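Local coordinates for succinyl-CoA ligase (ADP-forming) subunit alpha (Methanosaeta concilii, PDB 6HXI), which binds coenzyme A and couples a region of the CoA-ligase family to a largely helical region related to the citrate synthase C-terminal domain, at residues G556-S559 with K560-D564; G386-G389 with L390-K394; I546-I549 with D550-S554. All coordinates share one frame; numbering follows the deposited sequence.

Interaction 1 (G556-S559 with K560-D564)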
ATOM      1  N   GLY B 556       7.595  -8.077  34.066  1.00 52.68           N
ATOM      2  CA  GLY B 556       6.829  -8.840  35.042  1.00 52.70           C
ATOM      3  C   GLY B 556       5.320  -8.779  34.868  1.00 56.14           C
ATOM      4  O   GLY B 556       4.621  -9.651  35.384  1.00 55.93           O
ATOM      5  N   ALA B 557       4.800  -7.769  34.134  1.00 52.45           N
ATOM      6  CA  ALA B 557       3.347  -7.571  33.953  1.00 52.95           C
ATOM      7  C   ALA B 557       2.714  -8.406  32.815  1.00 57.24           C
ATOM      8  O   ALA B 557       1.488  -8.354  32.616  1.00 57.57           O
ATOM      9  CB  ALA B 557       3.030  -6.097  33.779  1.00 53.10           C
ATOM     10  N   PHE B 558       3.532  -9.204  32.117  1.00 51.51           N
ATOM     11  CA  PHE B 558       3.055 -10.072  31.056  1.00 51.43           C
ATOM     12  C   PHE B 558       3.132 -11.549  31.466  1.00 54.95           C
ATOM     13  O   PHE B 558       4.195 -12.013  31.874  1.00 54.37           O
ATOM     14  CB  PHE B 558       3.873  -9.859  29.765  1.00 52.78           C
ATOM     15  CG  PHE B 558       4.088  -8.438  29.296  1.00 53.76           C
ATOM     16  CD1 PHE B 558       3.143  -7.800  28.498  1.00 56.37           C
ATOM     17  CD2 PHE B 558       5.268  -7.764  29.585  1.00 55.72           C
ATOM     18  CE1 PHE B 558       3.371  -6.503  28.016  1.00 56.39           C
ATOM     19  CE2 PHE B 558       5.505  -6.478  29.081  1.00 57.97           C
ATOM     20  CZ  PHE B 558       4.552  -5.854  28.308  1.00 55.63           C
ATOM     21  N   SER B 559       2.031 -12.297  31.311  1.00 51.94           N
ATOM     22  CA  SER B 559       1.995 -13.745  31.570  1.00 52.81           C
ATOM     23  C   SER B 559       2.615 -14.475  30.371  1.00 57.45           C
ATOM     24  O   SER B 559       2.880 -13.840  29.350  1.00 57.30           O
ATOM     25  CB  SER B 559       0.551 -14.214  31.740  1.00 56.83           C
ATOM     26  OG  SER B 559      -0.156 -14.166  30.512  1.00 67.98           O
ATOM     27  N   LYS B 560       2.794 -15.804  30.457  1.00 55.63           N
ATOM     28  CA  LYS B 560       3.329 -16.618  29.335  1.00 55.35           C
ATOM     29  C   LYS B 560       2.460 -16.448  28.078  1.00 56.06           C
ATOM     30  O   LYS B 560       3.000 -16.254  27.000  1.00 55.63           O
ATOM     31  CB  LYS B 560       3.386 -18.102  29.730  1.00 58.51           C
ATOM     32  CG  LYS B 560       4.778 -18.666  29.955  1.00 66.20           C
ATOM     33  CD  LYS B 560       4.621 -20.091  30.469  1.00 82.48           C
ATOM     34  CE  LYS B 560       5.868 -20.928  30.399  1.00 96.72           C
ATOM     35  NZ  LYS B 560       5.604 -22.313  30.870  1.00108.32           N
ATOM     36  N   GLU B 561       1.116 -16.477  28.250  1.00 52.63           N
ATOM     37  CA  GLU B 561       0.066 -16.332  27.233  1.00 51.49           C
ATOM     38  C   GLU B 561       0.149 -14.960  26.547  1.00 52.40           C
ATOM     39  O   GLU B 561       0.139 -14.896  25.303  1.00 53.90           O
ATOM     40  CB  GLU B 561      -1.326 -16.481  27.865  1.00 53.48           C
ATOM     41  CG  GLU B 561      -1.741 -17.890  28.251  1.00 73.40           C
ATOM     42  CD  GLU B 561      -3.212 -18.032  28.634  1.00107.80           C
ATOM     43  OE1 GLU B 561      -3.640 -17.384  29.620  1.00114.58           O
ATOM     44  OE2 GLU B 561      -3.933 -18.809  27.964  1.00 95.78           O
ATOM     45  N   GLU B 562       0.214 -13.873  27.362  1.00 43.35           N
ATOM     46  CA  GLU B 562       0.345 -12.498  26.897  1.00 41.50           C
ATOM     47  C   GLU B 562       1.562 -12.362  25.976  1.00 42.74           C
ATOM     48  O   GLU B 562       1.463 -11.751  24.910  1.00 44.19           O
ATOM     49  CB  GLU B 562       0.485 -11.541  28.074  1.00 42.96           C
ATOM     50  CG  GLU B 562      -0.832 -11.244  28.770  1.00 59.81           C
ATOM     51  CD  GLU B 562      -0.656 -10.322  29.960  1.00 84.99           C
ATOM     52  OE1 GLU B 562      -0.375 -10.847  31.060  1.00 70.07           O
ATOM     53  OE2 GLU B 562      -0.724  -9.081  29.782  1.00 84.76           O
ATOM     54  N   ILE B 563       2.688 -12.957  26.379  1.00 35.66           N
ATOM     55  CA  ILE B 563       3.929 -12.960  25.611  1.00 34.40           C
ATOM     56  C   ILE B 563       3.715 -13.726  24.290  1.00 40.36           C
ATOM     57  O   ILE B 563       4.062 -13.213  23.218  1.00 39.20           O
ATOM     58  CB  ILE B 563       5.107 -13.473  26.477  1.00 35.35           C
ATOM     59  CG1 ILE B 563       5.382 -12.453  27.615  1.00 35.76           C
ATOM     60  CG2 ILE B 563       6.356 -13.696  25.635  1.00 34.46           C
ATOM     61  CD1 ILE B 563       6.206 -12.902  28.716  1.00 37.67           C
ATOM     62  N   ASP B 564       3.040 -14.894  24.358  1.00 38.74           N
ATOM     63  CA  ASP B 564       2.761 -15.684  23.145  1.00 38.99           C
ATOM     64  C   ASP B 564       1.891 -14.894  22.159  1.00 40.46           C
ATOM     65  O   ASP B 564       2.146 -14.916  20.946  1.00 38.15           O
ATOM     66  CB  ASP B 564       2.135 -17.044  23.508  1.00 41.77           C
ATOM     67  CG  ASP B 564       3.131 -18.159  23.814  1.00 62.11           C
ATOM     68  OD1 ASP B 564       4.288 -18.094  23.303  1.00 65.24           O
ATOM     69  OD2 ASP B 564       2.756 -19.110  24.536  1.00 69.37           O
TER
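E562 OE1 is gripped twice by S559, the residue just ahead of helix 560-569. The backbone S559 N donates to E562 OE1 at 2.8 Å, with an N-H...O angle of 160°, and meets the carboxylate from well above its plane. A second, weak bond of 3.4 Å joins S559 OG to the same E562 OE1. The exchange is mutual, because E562 N points almost straight at S559 OG, 3.2 Å away. S559 can receive it because its OG sits between the backbone N and the carbonyl carbon (chi1 70°), which turns the hydroxyl over the first turn. Serine suits the place: its oxygen is on a one-carbon arm, short enough to substitute for a missing carbonyl acceptor at the helix start. Glutamate suits the position three residues on, since its extended chain beyond CG runs back to the S559 amide. The acid next to the amide-rich helix start would probably be stabilised in its charged form.

The regular helix bonds begin from S559 as well: I563 N donates to S559 O at 3.1 Å. On the apolar side, I563 CG1 lies 3.7 Å from F558 CB; the apolar residue before the cap thus meets the one at the fourth position of the helix, a hydrophobic staple beside the cap. The F558 ring itself leads away from this turn; it packs on M552 of the preceding helix and makes a cation-pi contact with K395. Farther along, D564 forms a salt bridge with K462, whose NZ also donates to K560 O, tying the new helix to helix 453-466.

The reciprocal bonding between S559 and E562 is a capping box, with S559 as N-cap, starting helix 560-569 after the short loop that follows helix 540-555.

Interaction 2 (G386-G389 with L390-K394)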
ATOM      1  N   GLY B 386       8.586   5.026  25.323  1.00 28.85           N
ATOM      2  CA  GLY B 386       7.511   5.116  26.297  1.00 27.89           C
ATOM      3  C   GLY B 386       6.165   5.263  25.616  1.00 31.42           C
ATOM      4  O   GLY B 386       5.198   4.669  26.058  1.00 33.06           O
ATOM      5  N   VAL B 387       6.099   6.056  24.539  1.00 25.97           N
ATOM      6  CA  VAL B 387       4.886   6.267  23.755  1.00 25.00           C
ATOM      7  C   VAL B 387       4.452   4.927  23.074  1.00 26.06           C
ATOM      8  O   VAL B 387       3.280   4.584  23.091  1.00 21.68           O
ATOM      9  CB  VAL B 387       5.018   7.448  22.749  1.00 27.19           C
ATOM     10  CG1 VAL B 387       3.908   7.410  21.702  1.00 25.92           C
ATOM     11  CG2 VAL B 387       5.009   8.781  23.461  1.00 26.12           C
ATOM     12  N   ILE B 388       5.403   4.158  22.571  1.00 23.56           N
ATOM     13  CA  ILE B 388       5.132   2.838  21.989  1.00 24.11           C
ATOM     14  C   ILE B 388       4.666   1.891  23.108  1.00 30.37           C
ATOM     15  O   ILE B 388       3.727   1.148  22.901  1.00 31.08           O
ATOM     16  CB  ILE B 388       6.408   2.340  21.244  1.00 26.18           C
ATOM     17  CG1 ILE B 388       6.614   3.171  19.936  1.00 25.90           C
ATOM     18  CG2 ILE B 388       6.369   0.838  20.986  1.00 22.76           C
ATOM     19  CD1 ILE B 388       7.954   2.980  19.169  1.00 26.53           C
ATOM     20  N   GLY B 389       5.285   1.970  24.295  1.00 26.02           N
ATOM     21  CA  GLY B 389       4.871   1.179  25.440  1.00 25.22           C
ATOM     22  C   GLY B 389       3.408   1.399  25.752  1.00 28.93           C
ATOM     23  O   GLY B 389       2.659   0.437  25.931  1.00 30.50           O
ATOM     24  N   LEU B 390       2.966   2.654  25.725  1.00 24.55           N
ATOM     25  CA  LEU B 390       1.555   2.978  26.001  1.00 24.67           C
ATOM     26  C   LEU B 390       0.610   2.568  24.892  1.00 28.99           C
ATOM     27  O   LEU B 390      -0.380   1.867  25.142  1.00 27.90           O
ATOM     28  CB  LEU B 390       1.395   4.491  26.262  1.00 24.49           C
ATOM     29  CG  LEU B 390       2.070   5.056  27.524  1.00 27.22           C
ATOM     30  CD1 LEU B 390       2.029   6.588  27.488  1.00 24.10           C
ATOM     31  CD2 LEU B 390       1.374   4.543  28.792  1.00 30.08           C
ATOM     32  N   LEU B 391       0.917   2.990  23.668  1.00 26.35           N
ATOM     33  CA  LEU B 391       0.056   2.747  22.498  1.00 24.66           C
ATOM     34  C   LEU B 391       0.013   1.328  22.009  1.00 26.68           C
ATOM     35  O   LEU B 391      -1.026   0.924  21.498  1.00 22.61           O
ATOM     36  CB  LEU B 391       0.437   3.712  21.367  1.00 24.01           C
ATOM     37  CG  LEU B 391       0.103   5.192  21.707  1.00 28.30           C
ATOM     38  CD1 LEU B 391       0.603   6.106  20.641  1.00 30.11           C
ATOM     39  CD2 LEU B 391      -1.419   5.405  21.912  1.00 28.09           C
ATOM     40  N   TRP B 392       1.110   0.550  22.152  1.00 24.49           N
ATOM     41  CA  TRP B 392       1.105  -0.839  21.701  1.00 24.50           C
ATOM     42  C   TRP B 392       0.922  -1.838  22.852  1.00 31.91           C
ATOM     43  O   TRP B 392       0.251  -2.839  22.658  1.00 31.58           O
ATOM     44  CB  TRP B 392       2.398  -1.214  20.950  1.00 24.03           C
ATOM     45  CG  TRP B 392       2.694  -0.454  19.685  1.00 23.41           C
ATOM     46  CD1 TRP B 392       2.081   0.682  19.230  1.00 25.14           C
ATOM     47  CD2 TRP B 392       3.785  -0.705  18.799  1.00 22.67           C
ATOM     48  NE1 TRP B 392       2.727   1.154  18.121  1.00 23.58           N
ATOM     49  CE2 TRP B 392       3.789   0.327  17.838  1.00 24.68           C
ATOM     50  CE3 TRP B 392       4.786  -1.701  18.740  1.00 25.00           C
ATOM     51  CZ2 TRP B 392       4.737   0.385  16.808  1.00 24.33           C
ATOM     52  CZ3 TRP B 392       5.686  -1.684  17.676  1.00 25.73           C
ATOM     53  CH2 TRP B 392       5.685  -0.628  16.751  1.00 25.70           C
ATOM     54  N   PHE B 393       1.581  -1.645  24.008  1.00 29.53           N
ATOM     55  CA  PHE B 393       1.482  -2.676  25.054  1.00 29.38           C
ATOM     56  C   PHE B 393       0.592  -2.278  26.187  1.00 33.98           C
ATOM     57  O   PHE B 393       0.352  -3.096  27.075  1.00 33.33           O
ATOM     58  CB  PHE B 393       2.865  -3.118  25.565  1.00 31.21           C
ATOM     59  CG  PHE B 393       3.831  -3.488  24.470  1.00 33.91           C
ATOM     60  CD1 PHE B 393       4.605  -2.511  23.834  1.00 38.15           C
ATOM     61  CD2 PHE B 393       3.988  -4.805  24.077  1.00 36.61           C
ATOM     62  CE1 PHE B 393       5.485  -2.844  22.800  1.00 37.11           C
ATOM     63  CE2 PHE B 393       4.885  -5.141  23.052  1.00 38.72           C
ATOM     64  CZ  PHE B 393       5.611  -4.156  22.417  1.00 36.50           C
ATOM     65  N   LYS B 394       0.078  -1.037  26.143  1.00 31.29           N
ATOM     66  CA  LYS B 394      -0.740  -0.424  27.205  1.00 32.00           C
ATOM     67  C   LYS B 394      -0.000  -0.508  28.554  1.00 34.50           C
ATOM     68  O   LYS B 394      -0.558  -0.929  29.553  1.00 33.90           O
ATOM     69  CB  LYS B 394      -2.165  -1.004  27.234  1.00 33.22           C
ATOM     70  CG  LYS B 394      -2.986  -0.589  26.024  1.00 36.09           C
ATOM     71  CD  LYS B 394      -4.463  -0.914  26.176  1.00 35.20           C
ATOM     72  CE  LYS B 394      -4.720  -2.383  26.135  1.00 31.68           C
ATOM     73  NZ  LYS B 394      -6.102  -2.711  26.575  1.00 38.50           N
TER
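W392 lies alongside I388, one helical turn earlier, and its side chain can be followed outward from the backbone. CB lies 3.3 Å from I388 O, the carbonyl that accepts the W392 N hydrogen bond at 2.8 Å. W392 CG faces that I388 O at 3.7 Å and stands anti to its own carbonyl carbon (chi1 -62°), which swings the indole alongside I388. CD2 and CE3 each pass near I388 CG2, which sits over one face of the indole; the methyl is 3.9 Å from the centroid of the six-membered ring, 20° off its normal, a CH-pi contact. At the polar corner NE1 donates to I582 O of the third subunit, while L575 and L578 of helix 571-594 touch the W392 side chain.

V387 and L391 repeat the side-by-side pattern, V387 CG1 lying 3.7 Å from L391 CD1. G389 CA lies at the edge of the F393 ring, 4.0 Å from F393 CD1. Toward the helix end the F393 N bond to G389 O is weak, and the turn widens to pi-type.

The side-chain contacts are thus apolar, resting on burial and dispersion; backbone bonds hold the turn, and the indole N-H is satisfied across a subunit interface.

Interaction 3 (I546-I549 with D550-S554)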
ATOM      1  N   ILE B 546      14.557 -12.449  20.519  1.00 30.50           N
ATOM      2  CA  ILE B 546      14.908 -13.071  21.779  1.00 31.35           C
ATOM      3  C   ILE B 546      14.956 -12.037  22.906  1.00 34.77           C
ATOM      4  O   ILE B 546      14.388 -12.281  23.977  1.00 33.79           O
ATOM      5  CB  ILE B 546      16.243 -13.865  21.619  1.00 34.81           C
ATOM      6  CG1 ILE B 546      16.027 -15.130  20.772  1.00 32.97           C
ATOM      7  CG2 ILE B 546      16.916 -14.160  22.982  1.00 35.69           C
ATOM      8  CD1 ILE B 546      17.284 -15.560  19.907  1.00 37.96           C
ATOM      9  N   LEU B 547      15.630 -10.886  22.681  1.00 30.44           N
ATOM     10  CA  LEU B 547      15.728  -9.878  23.745  1.00 30.05           C
ATOM     11  C   LEU B 547      14.398  -9.231  24.046  1.00 34.03           C
ATOM     12  O   LEU B 547      14.172  -8.795  25.165  1.00 32.22           O
ATOM     13  CB  LEU B 547      16.814  -8.831  23.459  1.00 29.10           C
ATOM     14  CG  LEU B 547      18.244  -9.372  23.471  1.00 31.97           C
ATOM     15  CD1 LEU B 547      19.211  -8.312  23.046  1.00 31.21           C
ATOM     16  CD2 LEU B 547      18.600  -9.912  24.809  1.00 30.83           C
ATOM     17  N   PHE B 548      13.500  -9.207  23.045  1.00 34.12           N
ATOM     18  CA  PHE B 548      12.175  -8.646  23.271  1.00 34.55           C
ATOM     19  C   PHE B 548      11.343  -9.527  24.225  1.00 37.46           C
ATOM     20  O   PHE B 548      10.687  -8.987  25.123  1.00 36.72           O
ATOM     21  CB  PHE B 548      11.448  -8.299  21.988  1.00 36.04           C
ATOM     22  CG  PHE B 548      10.626  -7.057  22.216  1.00 38.63           C
ATOM     23  CD1 PHE B 548       9.349  -7.139  22.760  1.00 43.49           C
ATOM     24  CD2 PHE B 548      11.144  -5.803  21.934  1.00 41.37           C
ATOM     25  CE1 PHE B 548       8.601  -5.989  23.018  1.00 44.71           C
ATOM     26  CE2 PHE B 548      10.411  -4.649  22.212  1.00 44.48           C
ATOM     27  CZ  PHE B 548       9.143  -4.748  22.750  1.00 43.76           C
ATOM     28  N   ILE B 549      11.474 -10.866  24.114  1.00 33.10           N
ATOM     29  CA  ILE B 549      10.867 -11.815  25.071  1.00 34.14           C
ATOM     30  C   ILE B 549      11.475 -11.559  26.463  1.00 37.48           C
ATOM     31  O   ILE B 549      10.745 -11.520  27.454  1.00 39.34           O
ATOM     32  CB  ILE B 549      11.047 -13.318  24.660  1.00 37.40           C
ATOM     33  CG1 ILE B 549      10.494 -13.613  23.230  1.00 35.80           C
ATOM     34  CG2 ILE B 549      10.455 -14.284  25.736  1.00 38.20           C
ATOM     35  CD1 ILE B 549       9.133 -13.147  23.018  1.00 35.42           C
ATOM     36  N   ASP B 550      12.805 -11.394  26.541  1.00 31.78           N
ATOM     37  CA  ASP B 550      13.467 -11.098  27.831  1.00 31.24           C
ATOM     38  C   ASP B 550      13.015  -9.776  28.456  1.00 38.71           C
ATOM     39  O   ASP B 550      12.854  -9.707  29.665  1.00 41.21           O
ATOM     40  CB  ASP B 550      14.969 -11.146  27.703  1.00 31.00           C
ATOM     41  CG  ASP B 550      15.497 -12.564  27.708  1.00 44.34           C
ATOM     42  OD1 ASP B 550      14.815 -13.479  28.339  1.00 40.68           O
ATOM     43  OD2 ASP B 550      16.594 -12.787  27.117  1.00 47.36           O
ATOM     44  N   LEU B 551      12.798  -8.738  27.641  1.00 36.85           N
ATOM     45  CA  LEU B 551      12.318  -7.427  28.088  1.00 36.19           C
ATOM     46  C   LEU B 551      10.925  -7.628  28.754  1.00 39.34           C
ATOM     47  O   LEU B 551      10.666  -7.122  29.856  1.00 37.93           O
ATOM     48  CB  LEU B 551      12.215  -6.506  26.838  1.00 34.34           C
ATOM     49  CG  LEU B 551      11.731  -5.071  27.041  1.00 38.34           C
ATOM     50  CD1 LEU B 551      12.217  -4.185  25.913  1.00 37.49           C
ATOM     51  CD2 LEU B 551      10.206  -4.984  27.001  1.00 40.35           C
ATOM     52  N   MET B 552      10.034  -8.356  28.049  1.00 34.36           N
ATOM     53  CA  MET B 552       8.690  -8.631  28.531  1.00 33.50           C
ATOM     54  C   MET B 552       8.689  -9.447  29.819  1.00 37.27           C
ATOM     55  O   MET B 552       7.943  -9.110  30.726  1.00 36.69           O
ATOM     56  CB  MET B 552       7.854  -9.283  27.454  1.00 34.83           C
ATOM     57  CG  MET B 552       7.422  -8.299  26.397  1.00 37.39           C
ATOM     58  SD  MET B 552       6.264  -9.061  25.267  1.00 40.19           S
ATOM     59  CE  MET B 552       7.306 -10.201  24.442  1.00 37.28           C
ATOM     60  N   SER B 553       9.563 -10.466  29.922  1.00 33.13           N
ATOM     61  CA  SER B 553       9.741 -11.246  31.145  1.00 33.93           C
ATOM     62  C   SER B 553      10.326 -10.365  32.263  1.00 42.42           C
ATOM     63  O   SER B 553      10.003 -10.578  33.423  1.00 43.73           O
ATOM     64  CB  SER B 553      10.678 -12.426  30.901  1.00 36.46           C
ATOM     65  OG  SER B 553      10.076 -13.339  30.005  1.00 37.69           O
ATOM     66  N   SER B 554      11.195  -9.390  31.926  1.00 41.94           N
ATOM     67  CA  SER B 554      11.781  -8.458  32.921  1.00 41.30           C
ATOM     68  C   SER B 554      10.711  -7.488  33.444  1.00 48.09           C
ATOM     69  O   SER B 554      10.732  -7.199  34.626  1.00 46.38           O
ATOM     70  CB  SER B 554      12.960  -7.686  32.344  1.00 39.89           C
ATOM     71  OG  SER B 554      14.053  -8.523  32.016  1.00 51.75           O
TER
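S553 N donates to I549 O at 2.9 Å, one of four successive i to i+4 backbone bonds of helix 540-555. L551 N donates to L547 O at 2.8 Å and M552 N to F548 O at 3.1 Å, while D550 N donates to I546 O. S554 doubles the pattern: its N and its OG both donate to D550 O, the hydroxyl at 2.9 Å, arriving from opposite faces of the carbonyl plane. A serine on a helix can fold its short hydroxyl back in this way, and S554 OG is also bonded to S515.

The apolar contacts gather round F548 and M552. L551 CD1 sits 4.1 Å from F548 CE2, over one face of the ring and offset toward its rim. M552 CE instead comes to the ring edge, 4.0 Å from F548 CD1. The same methyl lies 3.7 Å from I549 CD1, because the methionine chain bends at its last torsion (chi3 -69°) and folds CE back toward the preceding turn. The flexible thioether of methionine suits such a place, as it can fit between a flat ring and a branched chain.

The acidic side chain is D550, buried and probably ionised. Its OD1 and OD2 accept from L518 N and L519 N, at the start of helix 517-530, where the amides and the helix dipole would be expected to favour the carboxylate. L547 CD2 passes across D550 at 4.2 Å from OD2.

L547 and L551 face F404 of helix 399-412, while I549 and M552 face I563 of helix 560-569. A helix with apolar flanks meeting several neighbours at once fits the predominantly helical fold of citrate-synthase-like domains, to which this region belongs by sequence.

In the fold
Along the chain the order is interaction 2, then interaction 3, then interaction 1. Interactions 3 and 1 lie on the successive helices 540-555 and 560-569, with centres about 10 Å apart, whereas interaction 2 lies on helix 383-393, its centre about 15 Å from each. All three nevertheless meet: F393 touches both F548 and F558, with F393 CZ 3.6 Å from F548 CE1, and I563 of interaction 1 packs against I549 and M552 of interaction 3. Aromatic side chains therefore link a helix from an earlier part of the chain to these two. Interactions 1 and 2 touch the second subunit and interaction 2 the third as well, whereas interaction 3 lies within one chain.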